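Local structure of cytochrome P450 (CYP102L1) (6N6Q) at residues Glu307-Trp312 with Gln324-Tyr330; Gln351-Asp355 with Phe365-Asp369. The protein binds haem and, as a phage-encoded member of the cytochrome P450 family, probably catalyses oxygen-dependent oxidation of a substrate. Residues are numbered along the deposited sequence.

Contact 1 (Glu307-Trp312 with Gln324-Tyr330); sequences EVDAMW and QIAKLRY
The C-terminal end of helix 298-311 packs against the joint between helices 322-326 and 329-341, running in the opposite sense: Met311 and Gln324 have CA atoms 7.7 Å apart, Glu307 and Leu328 6.8 Å. Trp312 is the first residue to leave helical geometry (phi/psi -126/90). Gln324, in a weakly bonded helical turn, extends its side chain (m,t) to the Trp312 ring edge, where Trp312 NE1 donates a very short hydrogen bond to Gln324 OE1 (2.5 Å, bent to 122°) and a weak one to Asp319 O; Met311 SD lies 3.6 Å from Gln324 NE2. Ile325 directs its CA-CB bond away from Glu307-Trp312 and touches helix 422-439, yet Ile325 CD1 is 4.5 Å from Trp312 CH2. Lys327 CB packs 3.9 Å from Met311 CE. Leu328, centre of an inverse gamma turn (-82/86) and N-cap of helix 329-341, inserts its m,t side chain between Val308, Met311 (t,p,p) and Trp312: Leu328 CD1 is 3.7 Å from Trp312 CH2 and 4.4 Å from Val308 CG1, Leu328 CD2 3.9 Å from Met311 CE. Arg329 N is 2.9 Å from Glu307 OE2, too poorly angled to bond. Tyr330 N donates to Glu307 OE2 (2.8 Å, 169°), and Glu307 OE1 accepts from Leu331 N. By position in the P450 fold, helices 298-311 and 329-341 correspond to J and K, 322-326 probably to J'; helix 329-341 carries the ExxR motif. Leucine cannot cap with its side chain, so the Glu307 carboxylate, on an extended t,t side chain, serves first-turn amides from a separate helix, placing negative charge at the positive end of the dipole.

Contact 2 (Gln351-Asp355 with Phe365-Asp369); sequences QAKQD and FKKND. With CAC (cacodylate ion), chain F.
The end of strand 347-352 pairs antiparallel with the turn leading into strand 370-374. Gln351 is extended, its CA 3.2 Å from Asp369 O in a CA-H...O contact; its p side chain bonds chiefly to Glu78 and Asn80, with a weak 3.4 Å hydrogen bond from NE2 to O2 of cacodylate, probably from the crystallisation liquor. Ala352 takes both backbone hydrogen bonds across the segments: Ala352 N to Asp369 O (3.0 Å) and Asn368 N to Ala352 O (2.8 Å, 177°). One residue thus faces two, and with Asn368 at positive phi (73/7) in the type II turn Lys366-Asp369, closed by Asp369 N to Lys366 O (3.0 Å), this matches a G1 beta bulge. Lys353 (-74/-27) bends the chain. Gln354 passes Lys367, CA to CA 4.4 Å. Asp355 (chi1 m) accepts Lys367 N at OD1 (3.1 Å), but Asp355 OD1 and Lys366 NZ, 4.2 Å apart, form no salt bridge. At these surface-exposed ends of neighbouring inner strands, cohesion rests on directional amide bonds more than charge.

How the contacts relate
Contact 1 closes before contact 2 opens, and helix 329-341, which starts in contact 1, is followed directly by strand 347-352, which ends in contact 2. Their centres are 46 Å apart and their nearest atoms about 33 Å, on opposite sides of the chain's centre, so the two do not touch. Contact 1 belongs to the helical part of the P450 fold; contact 2 lies at the end of strand 347-352 and the loop leading into strand 370-374, neighbours in the mixed sheet. Neither touches the haem: the side chain of Ile325 is about 14 Å from it and that of Gln351 about 11 Å. The intervening helix-to-strand run thus links helical and sheet regions across the molecule.

Contact 1 (Glu307-Trp312 with Gln324-Tyr330)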
# COMPACT_ATOMS: atom_id res chain seq x y z
N GLU A 307 17.93 12.90 13.70
CA GLU A 307 17.31 11.91 14.58
C GLU A 307 17.91 10.53 14.37
O GLU A 307 18.07 9.76 15.32
CB GLU A 307 15.80 11.89 14.36
CG GLU A 307 15.03 11.12 15.42
CD GLU A 307 13.55 11.02 15.10
OE1 GLU A 307 13.21 10.59 13.98
OE2 GLU A 307 12.73 11.37 15.97
N VAL A 308 18.23 10.18 13.12
CA VAL A 308 18.83 8.88 12.84
C VAL A 308 20.33 8.87 13.13
O VAL A 308 20.90 7.80 13.35
CB VAL A 308 18.56 8.45 11.39
CG1 VAL A 308 17.06 8.42 11.12
CG2 VAL A 308 19.27 9.37 10.41
N ASP A 309 20.98 10.04 13.13
CA ASP A 309 22.38 10.09 13.54
C ASP A 309 22.51 9.91 15.05
O ASP A 309 23.45 9.24 15.52
CB ASP A 309 23.01 11.41 13.10
CG ASP A 309 23.31 11.45 11.62
OD1 ASP A 309 23.02 10.46 10.92
OD2 ASP A 309 23.85 12.48 11.15
N ALA A 310 21.59 10.48 15.82
CA ALA A 310 21.65 10.35 17.27
C ALA A 310 21.32 8.93 17.72
O ALA A 310 21.81 8.49 18.77
CB ALA A 310 20.69 11.35 17.93
N MET A 311 20.50 8.21 16.96
CA MET A 311 20.15 6.84 17.34
C MET A 311 21.29 5.88 17.06
O MET A 311 21.61 5.02 17.90
CB MET A 311 18.88 6.40 16.62
CG MET A 311 18.38 5.02 17.01
SD MET A 311 17.75 4.94 18.69
CE MET A 311 16.35 6.06 18.58
N TRP A 312 21.93 5.99 15.89
CA TRP A 312 23.04 5.13 15.51
C TRP A 312 24.22 6.01 15.11
O TRP A 312 24.36 6.40 13.94
CB TRP A 312 22.65 4.19 14.37
CG TRP A 312 21.45 3.35 14.66
CD1 TRP A 312 21.42 2.16 15.32
CD2 TRP A 312 20.09 3.64 14.30
NE1 TRP A 312 20.13 1.69 15.39
CE2 TRP A 312 19.29 2.58 14.77
CE3 TRP A 312 19.47 4.69 13.62
CZ2 TRP A 312 17.91 2.54 14.59
CZ3 TRP A 312 18.10 4.65 13.44
CH2 TRP A 312 17.33 3.59 13.92
N GLN A 324 14.14 0.30 18.61
CA GLN A 324 14.60 1.62 18.19
C GLN A 324 13.73 2.22 17.10
O GLN A 324 13.71 3.45 16.95
CB GLN A 324 16.05 1.55 17.70
CG GLN A 324 17.07 1.41 18.81
CD GLN A 324 18.49 1.31 18.28
OE1 GLN A 324 18.72 0.79 17.19
NE2 GLN A 324 19.44 1.81 19.06
N ILE A 325 13.00 1.40 16.35
CA ILE A 325 12.27 1.89 15.18
C ILE A 325 11.16 2.85 15.60
O ILE A 325 11.04 3.96 15.07
CB ILE A 325 11.74 0.72 14.35
CG1 ILE A 325 12.89 -0.19 13.92
CG2 ILE A 325 10.97 1.23 13.14
CD1 ILE A 325 14.09 0.56 13.36
N ALA A 326 10.34 2.44 16.56
CA ALA A 326 9.24 3.29 17.01
C ALA A 326 9.71 4.52 17.77
O ALA A 326 8.92 5.45 17.96
CB ALA A 326 8.27 2.48 17.88
N LYS A 327 10.97 4.55 18.21
CA LYS A 327 11.50 5.70 18.92
C LYS A 327 11.88 6.85 17.99
O LYS A 327 12.16 7.95 18.48
CB LYS A 327 12.71 5.30 19.77
CG LYS A 327 12.36 4.35 20.92
CD LYS A 327 13.53 4.17 21.89
CE LYS A 327 14.69 3.42 21.24
NZ LYS A 327 15.72 3.00 22.24
N LEU A 328 11.88 6.63 16.68
CA LEU A 328 12.16 7.69 15.71
C LEU A 328 10.87 8.47 15.49
O LEU A 328 10.10 8.19 14.56
CB LEU A 328 12.70 7.11 14.41
CG LEU A 328 14.00 6.31 14.52
CD1 LEU A 328 14.36 5.67 13.19
CD2 LEU A 328 15.13 7.19 15.03
N ARG A 329 10.62 9.45 16.36
CA ARG A 329 9.37 10.19 16.31
C ARG A 329 9.25 11.03 15.04
O ARG A 329 8.23 10.99 14.35
CB ARG A 329 9.23 11.09 17.54
CG ARG A 329 8.26 12.24 17.34
CD ARG A 329 8.36 13.28 18.45
NE ARG A 329 7.75 14.55 18.06
CZ ARG A 329 6.47 14.85 18.23
NH1 ARG A 329 5.65 13.97 18.78
NH2 ARG A 329 6.01 16.04 17.85
N TYR A 330 10.30 11.80 14.72
CA TYR A 330 10.19 12.73 13.59
C TYR A 330 10.11 11.99 12.26
O TYR A 330 9.37 12.41 11.37
CB TYR A 330 11.37 13.70 13.59
CG TYR A 330 11.22 14.78 12.55
CD1 TYR A 330 10.37 15.86 12.75
CD2 TYR A 330 11.94 14.73 11.36
CE1 TYR A 330 10.23 16.85 11.80
CE2 TYR A 330 11.80 15.72 10.40
CZ TYR A 330 10.95 16.77 10.63
OH TYR A 330 10.81 17.76 9.68

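Contact 2 (Gln351-Asp355 with Phe365-Asp369)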
# COMPACT_ATOMS: atom_id res chain seq x y z
N GLN A 351 -20.27 0.45 1.68
CA GLN A 351 -21.63 0.11 1.32
C GLN A 351 -22.50 0.12 2.56
O GLN A 351 -22.02 -0.08 3.68
CB GLN A 351 -21.71 -1.26 0.63
CG GLN A 351 -21.37 -2.43 1.53
CD GLN A 351 -21.30 -3.75 0.78
OE1 GLN A 351 -21.13 -3.77 -0.44
NE2 GLN A 351 -21.43 -4.85 1.50
N ALA A 352 -23.79 0.38 2.37
CA ALA A 352 -24.73 0.54 3.47
C ALA A 352 -25.26 -0.82 3.92
O ALA A 352 -25.77 -1.59 3.10
CB ALA A 352 -25.88 1.46 3.07
N LYS A 353 -25.13 -1.10 5.21
CA LYS A 353 -25.65 -2.36 5.75
C LYS A 353 -27.17 -2.33 5.84
O LYS A 353 -27.81 -3.39 5.78
CB LYS A 353 -25.04 -2.64 7.12
CG LYS A 353 -23.52 -2.79 7.10
CD LYS A 353 -22.93 -2.76 8.50
CE LYS A 353 -23.36 -3.97 9.31
NZ LYS A 353 -22.80 -3.92 10.69
N GLN A 354 -27.76 -1.15 5.99
CA GLN A 354 -29.20 -0.98 6.06
C GLN A 354 -29.57 0.27 5.27
O GLN A 354 -28.70 1.00 4.79
CB GLN A 354 -29.69 -0.85 7.51
CG GLN A 354 -29.03 -1.80 8.50
CD GLN A 354 -29.15 -1.32 9.93
OE1 GLN A 354 -28.23 -1.52 10.74
NE2 GLN A 354 -30.27 -0.70 10.26
N ASP A 355 -30.87 0.52 5.15
CA ASP A 355 -31.34 1.79 4.62
C ASP A 355 -31.04 2.88 5.64
O ASP A 355 -31.60 2.87 6.74
CB ASP A 355 -32.84 1.73 4.31
CG ASP A 355 -33.20 0.55 3.43
OD1 ASP A 355 -32.37 -0.37 3.29
OD2 ASP A 355 -34.33 0.55 2.88
N PHE A 365 -29.75 6.35 1.47
CA PHE A 365 -29.07 5.23 0.84
C PHE A 365 -29.79 3.94 1.20
O PHE A 365 -29.96 3.62 2.38
CB PHE A 365 -27.60 5.16 1.28
CG PHE A 365 -26.76 6.30 0.78
CD1 PHE A 365 -26.23 6.27 -0.50
CD2 PHE A 365 -26.52 7.40 1.58
CE1 PHE A 365 -25.46 7.32 -0.97
CE2 PHE A 365 -25.75 8.45 1.11
CZ PHE A 365 -25.22 8.41 -0.16
N LYS A 366 -30.22 3.21 0.18
CA LYS A 366 -30.75 1.87 0.36
C LYS A 366 -29.60 0.91 0.69
O LYS A 366 -28.44 1.15 0.35
CB LYS A 366 -31.49 1.42 -0.90
CG LYS A 366 -31.86 -0.05 -0.99
CD LYS A 366 -32.80 -0.49 0.12
CE LYS A 366 -33.04 -1.99 0.07
NZ LYS A 366 -31.76 -2.73 -0.18
N LYS A 367 -29.93 -0.16 1.41
CA LYS A 367 -28.96 -1.20 1.72
C LYS A 367 -28.26 -1.67 0.45
O LYS A 367 -28.88 -1.82 -0.61
CB LYS A 367 -29.65 -2.38 2.41
CG LYS A 367 -28.75 -3.58 2.67
CD LYS A 367 -29.51 -4.73 3.30
CE LYS A 367 -28.64 -5.97 3.43
NZ LYS A 367 -29.37 -7.11 4.04
N ASN A 368 -26.95 -1.89 0.56
CA ASN A 368 -26.04 -2.31 -0.51
C ASN A 368 -25.74 -1.21 -1.52
O ASN A 368 -25.10 -1.48 -2.54
CB ASN A 368 -26.55 -3.55 -1.25
CG ASN A 368 -26.46 -4.81 -0.41
OD1 ASN A 368 -25.66 -4.89 0.52
ND2 ASN A 368 -27.28 -5.80 -0.74
N ASP A 369 -26.18 0.02 -1.27
CA ASP A 369 -25.69 1.15 -2.06
C ASP A 369 -24.27 1.48 -1.63
O ASP A 369 -23.94 1.44 -0.44
CB ASP A 369 -26.59 2.37 -1.89
CG ASP A 369 -27.94 2.20 -2.56
OD1 ASP A 369 -28.04 1.38 -3.50
OD2 ASP A 369 -28.90 2.88 -2.15
AS CAC F . -20.68 -8.53 0.02
O1 CAC F . -20.42 -9.97 0.94
O2 CAC F . -19.53 -7.25 -0.05
C1 CAC F . -21.10 -9.07 -1.77
C2 CAC F . -22.37 -7.80 0.58